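Local coordinates for putative lipoprotein (Bacteroides fragilis, PDB 3NQI), which is of unknown molecular function but probably resides in the cell envelope as a lipoprotein and may bind lipid, at residues N122-N134 / R184-S197. Sequence-based numbering, arbitrary orientation.
Sequences NTIVLPVLYRVKN and RATRTSSFKAYEIS
Tyr130 lays one face of its ring under Thr188: CB of Thr188 stands 4.2 Å from the ring centroid of Tyr130 and 12° off the ring normal, a CH-pi contact. With CG wedged between the backbone N and carbonyl carbon (chi1 65°), the ring leans over the partner strand; Tyr130 OH and Ser190 OG share a hydrogen bond of 3.0 Å, Ser190 OG lying near the ring plane. The ring therefore meets Thr188 over its face and Ser190 at its edge, contacts that should together limit its rotation. Further along this side of the sheet, Leu126 crosses Tyr194 at about a right angle, its CD2 3.9 Å from CE1 of the ring. The opposite side carries Phe191, whose CD1 meets Val125 CG1 at 3.7 Å while its CE1 reaches Pro127 CB at 3.9 Å. Between these two faces, strands 123-132 and 186-195 pair antiparallel in unbroken register from Thr123–Glu195 to Val132–Thr186; the bond from Val128 N to Ser190 O is short (2.7 Å) and nearly straight (176°). Pairing continues past the strand end, where Ile196 N donates to Asn122 O at 2.8 Å, just before helix 197-207 begins. At the other end, Lys133 CB lies over one face of the Arg184 guanidinium, which forms salt bridges to Glu144 and Asp176. Strand 78-87 runs parallel to 186-195 along its other edge, and strand 117-120 pairs with 123-132. The face bearing Ile124, Leu126, Tyr130 and Tyr194 packs on strands 148-155 and 165-174, where Phe150 meets the Tyr130 ring edge-to-face and accepts the Tyr194 hydroxyl's hydrogen bond through its carbonyl.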
loop_
_atom_site.group_PDB
_atom_site.type_symbol
_atom_site.label_atom_id
_atom_site.label_comp_id
_atom_site.label_asym_id
_atom_site.label_seq_id
_atom_site.Cartn_x
_atom_site.Cartn_y
_atom_site.Cartn_z
ATOM N N ASN A 122 4.448 -4.091 11.897
ATOM C CA ASN A 122 2.972 -4.185 11.683
ATOM C C ASN A 122 2.438 -3.763 10.309
ATOM O O ASN A 122 1.226 -3.857 10.051
ATOM C CB ASN A 122 2.308 -3.244 12.685
ATOM C CG ASN A 122 2.570 -3.657 14.153
ATOM O OD1 ASN A 122 2.214 -4.749 14.572
ATOM N ND2 ASN A 122 3.191 -2.773 14.913
ATOM N N THR A 123 3.305 -3.182 9.481
ATOM C CA THR A 123 2.871 -2.541 8.239
ATOM C C THR A 123 3.758 -2.875 7.058
ATOM O O THR A 123 4.983 -2.747 7.116
ATOM C CB THR A 123 2.804 -0.977 8.358
ATOM O OG1 THR A 123 1.977 -0.619 9.461
ATOM C CG2 THR A 123 2.235 -0.300 7.038
ATOM N N ILE A 124 3.124 -3.235 5.951
ATOM C CA ILE A 124 3.862 -3.352 4.713
ATOM C C ILE A 124 3.230 -2.418 3.652
ATOM O O ILE A 124 2.086 -1.977 3.800
ATOM C CB ILE A 124 3.919 -4.794 4.184
ATOM C CG1 ILE A 124 2.511 -5.296 3.947
ATOM C CG2 ILE A 124 4.740 -5.736 5.174
ATOM C CD1 ILE A 124 2.438 -6.658 3.177
ATOM N N VAL A 125 4.050 -2.108 2.640
ATOM C CA VAL A 125 3.701 -1.126 1.641
ATOM C C VAL A 125 3.841 -1.677 0.227
ATOM O O VAL A 125 4.874 -2.251 -0.109
ATOM C CB VAL A 125 4.489 0.167 1.796
ATOM C CG1 VAL A 125 4.019 1.210 0.691
ATOM C CG2 VAL A 125 4.240 0.758 3.202
ATOM N N LEU A 126 2.770 -1.524 -0.564
ATOM C CA LEU A 126 2.810 -1.854 -2.008
ATOM C C LEU A 126 2.909 -0.609 -2.872
ATOM O O LEU A 126 2.053 0.229 -2.832
ATOM C CB LEU A 126 1.596 -2.698 -2.410
ATOM C CG LEU A 126 1.578 -4.203 -2.120
ATOM C CD1 LEU A 126 2.001 -4.519 -0.764
ATOM C CD2 LEU A 126 0.110 -4.761 -2.487
ATOM N N PRO A 127 4.005 -0.458 -3.661
ATOM C CA PRO A 127 3.934 0.528 -4.743
ATOM C C PRO A 127 3.066 -0.016 -5.861
ATOM O O PRO A 127 3.323 -1.150 -6.273
ATOM C CB PRO A 127 5.380 0.642 -5.208
ATOM C CG PRO A 127 6.163 -0.291 -4.366
ATOM C CD PRO A 127 5.244 -1.258 -3.753
ATOM N N VAL A 128 1.970 0.652 -6.275
ATOM C CA VAL A 128 1.184 0.162 -7.364
ATOM C C VAL A 128 1.326 1.084 -8.619
ATOM O O VAL A 128 1.197 2.309 -8.516
ATOM C CB VAL A 128 -0.321 -0.042 -6.977
ATOM C CG1 VAL A 128 -0.950 -0.876 -8.065
ATOM C CG2 VAL A 128 -0.417 -0.746 -5.649
ATOM N N LEU A 129 1.679 0.487 -9.761
ATOM C CA LEU A 129 1.650 1.138 -11.106
ATOM C C LEU A 129 0.417 0.554 -11.826
ATOM O O LEU A 129 0.280 -0.660 -12.021
ATOM C CB LEU A 129 2.957 0.933 -11.860
ATOM C CG LEU A 129 3.416 1.827 -13.031
ATOM C CD1 LEU A 129 3.539 3.283 -12.629
ATOM C CD2 LEU A 129 4.753 1.315 -13.542
ATOM N N TYR A 130 -0.523 1.429 -12.146
ATOM C CA TYR A 130 -1.780 0.991 -12.695
ATOM C C TYR A 130 -2.401 1.985 -13.690
ATOM O O TYR A 130 -1.863 3.046 -13.926
ATOM C CB TYR A 130 -2.706 0.653 -11.561
ATOM C CG TYR A 130 -3.129 1.774 -10.645
ATOM C CD1 TYR A 130 -2.282 2.282 -9.682
ATOM C CD2 TYR A 130 -4.415 2.302 -10.710
ATOM C CE1 TYR A 130 -2.658 3.362 -8.842
ATOM C CE2 TYR A 130 -4.819 3.348 -9.853
ATOM C CZ TYR A 130 -3.950 3.853 -8.914
ATOM O OH TYR A 130 -4.343 4.854 -8.094
ATOM N N ARG A 131 -3.525 1.621 -14.289
ATOM C CA ARG A 131 -4.106 2.421 -15.365
ATOM C C ARG A 131 -5.426 3.014 -14.938
ATOM O O ARG A 131 -6.286 2.293 -14.451
ATOM C CB ARG A 131 -4.331 1.542 -16.607
ATOM C CG ARG A 131 -3.038 1.166 -17.355
ATOM C CD ARG A 131 -3.235 -0.022 -18.316
ATOM N NE ARG A 131 -3.187 -1.228 -17.527
ATOM C CZ ARG A 131 -2.185 -2.099 -17.492
ATOM N NH1 ARG A 131 -1.128 -1.980 -18.299
ATOM N NH2 ARG A 131 -2.277 -3.115 -16.632
ATOM N N VAL A 132 -5.595 4.320 -15.132
ATOM C CA VAL A 132 -6.851 4.993 -14.846
ATOM C C VAL A 132 -7.509 5.598 -16.101
ATOM O O VAL A 132 -6.909 5.683 -17.187
ATOM C CB VAL A 132 -6.652 6.068 -13.743
ATOM C CG1 VAL A 132 -6.142 5.381 -12.409
ATOM C CG2 VAL A 132 -5.693 7.174 -14.173
ATOM N N LYS A 133 -8.765 6.024 -15.941
ATOM C CA LYS A 133 -9.470 6.730 -16.996
ATOM C C LYS A 133 -8.878 8.131 -17.124
ATOM O O LYS A 133 -8.509 8.732 -16.139
ATOM C CB LYS A 133 -10.940 6.820 -16.643
ATOM C CG LYS A 133 -11.824 7.523 -17.667
ATOM C CD LYS A 133 -13.289 7.452 -17.219
ATOM C CE LYS A 133 -14.216 8.083 -18.242
ATOM N NZ LYS A 133 -15.595 8.015 -17.737
ATOM N N ASN A 134 -8.800 8.626 -18.350
ATOM C CA ASN A 134 -8.299 9.949 -18.613
ATOM C C ASN A 134 -9.403 10.974 -18.311
ATOM O O ASN A 134 -10.283 11.204 -19.128
ATOM C CB ASN A 134 -7.813 10.026 -20.076
ATOM C CG ASN A 134 -7.219 11.389 -20.440
ATOM O OD1 ASN A 134 -7.126 12.303 -19.608
ATOM N ND2 ASN A 134 -6.819 11.529 -21.705
ATOM N N ARG A 184 -9.121 1.669 -19.866
ATOM C CA ARG A 184 -8.269 2.544 -19.093
ATOM C C ARG A 184 -6.818 2.386 -19.512
ATOM O O ARG A 184 -6.307 1.266 -19.598
ATOM C CB ARG A 184 -8.439 2.290 -17.584
ATOM C CG ARG A 184 -9.763 2.779 -17.063
ATOM C CD ARG A 184 -9.928 2.372 -15.635
ATOM N NE ARG A 184 -10.879 3.220 -14.941
ATOM C CZ ARG A 184 -12.192 3.083 -15.026
ATOM N NH1 ARG A 184 -12.747 2.160 -15.828
ATOM N NH2 ARG A 184 -12.993 3.932 -14.381
ATOM N N ALA A 185 -6.175 3.513 -19.773
ATOM C CA ALA A 185 -4.803 3.551 -20.320
ATOM C C ALA A 185 -3.914 4.638 -19.743
ATOM O O ALA A 185 -2.745 4.779 -20.174
ATOM C CB ALA A 185 -4.825 3.665 -21.922
ATOM N N THR A 186 -4.389 5.378 -18.748
ATOM C CA THR A 186 -3.595 6.477 -18.198
ATOM C C THR A 186 -2.733 5.977 -17.027
ATOM O O THR A 186 -3.244 5.576 -16.011
ATOM C CB THR A 186 -4.490 7.649 -17.796
ATOM O OG1 THR A 186 -5.295 8.013 -18.927
ATOM C CG2 THR A 186 -3.638 8.895 -17.276
ATOM N N ARG A 187 -1.416 6.030 -17.186
ATOM C CA ARG A 187 -0.527 5.510 -16.172
ATOM C C ARG A 187 -0.557 6.366 -14.900
ATOM O O ARG A 187 -0.500 7.596 -14.976
ATOM C CB ARG A 187 0.911 5.419 -16.689
ATOM C CG ARG A 187 1.846 4.724 -15.707
ATOM C CD ARG A 187 3.248 4.626 -16.279
ATOM N NE ARG A 187 3.813 5.942 -16.469
ATOM C CZ ARG A 187 4.774 6.261 -17.337
ATOM N NH1 ARG A 187 5.291 5.376 -18.173
ATOM N NH2 ARG A 187 5.194 7.514 -17.396
ATOM N N THR A 188 -0.680 5.692 -13.754
ATOM C CA THR A 188 -0.757 6.289 -12.415
ATOM C C THR A 188 0.094 5.462 -11.462
ATOM O O THR A 188 0.132 4.237 -11.613
ATOM C CB THR A 188 -2.197 6.208 -11.889
ATOM O OG1 THR A 188 -3.049 6.807 -12.850
ATOM C CG2 THR A 188 -2.384 6.905 -10.519
ATOM N N SER A 189 0.716 6.102 -10.468
ATOM C CA SER A 189 1.441 5.384 -9.426
ATOM C C SER A 189 0.869 5.801 -8.064
ATOM O O SER A 189 0.435 6.960 -7.869
ATOM C CB SER A 189 2.933 5.681 -9.558
ATOM O OG SER A 189 3.119 7.063 -9.504
ATOM N N SER A 190 0.773 4.848 -7.154
ATOM C CA SER A 190 0.358 5.111 -5.778
ATOM C C SER A 190 1.023 4.144 -4.815
ATOM O O SER A 190 1.217 2.970 -5.146
ATOM C CB SER A 190 -1.150 4.925 -5.604
ATOM O OG SER A 190 -1.937 5.670 -6.515
ATOM N N PHE A 191 1.306 4.591 -3.601
ATOM C CA PHE A 191 1.641 3.650 -2.532
ATOM C C PHE A 191 0.368 3.249 -1.793
ATOM O O PHE A 191 -0.515 4.093 -1.627
ATOM C CB PHE A 191 2.549 4.233 -1.559
ATOM C CG PHE A 191 3.925 4.418 -2.074
ATOM C CD1 PHE A 191 4.759 3.345 -2.229
ATOM C CD2 PHE A 191 4.384 5.667 -2.355
ATOM C CE1 PHE A 191 6.073 3.536 -2.687
ATOM C CE2 PHE A 191 5.661 5.855 -2.829
ATOM C CZ PHE A 191 6.505 4.783 -2.965
ATOM N N LYS A 192 0.283 1.978 -1.391
ATOM C CA LYS A 192 -0.842 1.478 -0.552
ATOM C C LYS A 192 -0.213 0.799 0.665
ATOM O O LYS A 192 0.640 -0.086 0.533
ATOM C CB LYS A 192 -1.696 0.503 -1.349
ATOM C CG LYS A 192 -2.379 1.156 -2.564
ATOM C CD LYS A 192 -3.614 1.987 -2.059
ATOM C CE LYS A 192 -4.146 2.913 -3.057
ATOM N NZ LYS A 192 -5.138 3.770 -2.333
ATOM N N ALA A 193 -0.605 1.260 1.846
ATOM C CA ALA A 193 -0.078 0.752 3.101
ATOM C C ALA A 193 -1.123 -0.119 3.819
ATOM O O ALA A 193 -2.329 0.229 3.880
ATOM C CB ALA A 193 0.387 1.920 4.004
ATOM N N TYR A 194 -0.646 -1.254 4.349
ATOM C CA TYR A 194 -1.470 -2.323 4.936
ATOM C C TYR A 194 -1.041 -2.658 6.344
ATOM O O TYR A 194 0.084 -3.140 6.588
ATOM C CB TYR A 194 -1.402 -3.631 4.126
ATOM C CG TYR A 194 -1.872 -3.458 2.713
ATOM C CD1 TYR A 194 -1.022 -2.982 1.727
ATOM C CD2 TYR A 194 -3.165 -3.691 2.385
ATOM C CE1 TYR A 194 -1.475 -2.746 0.436
ATOM C CE2 TYR A 194 -3.639 -3.500 1.076
ATOM C CZ TYR A 194 -2.820 -3.038 0.126
ATOM O OH TYR A 194 -3.314 -2.812 -1.139
ATOM N N GLU A 195 -1.967 -2.446 7.277
ATOM C CA GLU A 195 -1.741 -2.900 8.653
ATOM C C GLU A 195 -2.035 -4.396 8.701
ATOM O O GLU A 195 -3.170 -4.823 8.500
ATOM C CB GLU A 195 -2.673 -2.119 9.640
ATOM C CG GLU A 195 -2.106 -1.940 11.045
ATOM C CD GLU A 195 -1.987 -3.243 11.847
ATOM O OE1 GLU A 195 -2.753 -4.199 11.585
ATOM O OE2 GLU A 195 -1.184 -3.289 12.789
ATOM N N ILE A 196 -1.042 -5.202 9.015
ATOM C CA ILE A 196 -1.148 -6.644 8.892
ATOM C C ILE A 196 -1.085 -7.407 10.253
ATOM O O ILE A 196 -0.988 -8.609 10.247
ATOM C CB ILE A 196 -0.137 -7.215 7.933
ATOM C CG1 ILE A 196 1.291 -6.871 8.376
ATOM C CG2 ILE A 196 -0.427 -6.718 6.472
ATOM C CD1 ILE A 196 2.316 -7.815 7.754
ATOM N N SER A 197 -1.252 -6.709 11.384
ATOM C CA SER A 197 -1.156 -7.368 12.684
ATOM C C SER A 197 -2.209 -8.452 12.843
ATOM O O SER A 197 -1.934 -9.524 13.392
ATOM C CB SER A 197 -1.266 -6.357 13.818
ATOM O OG SER A 197 -0.157 -5.488 13.776
#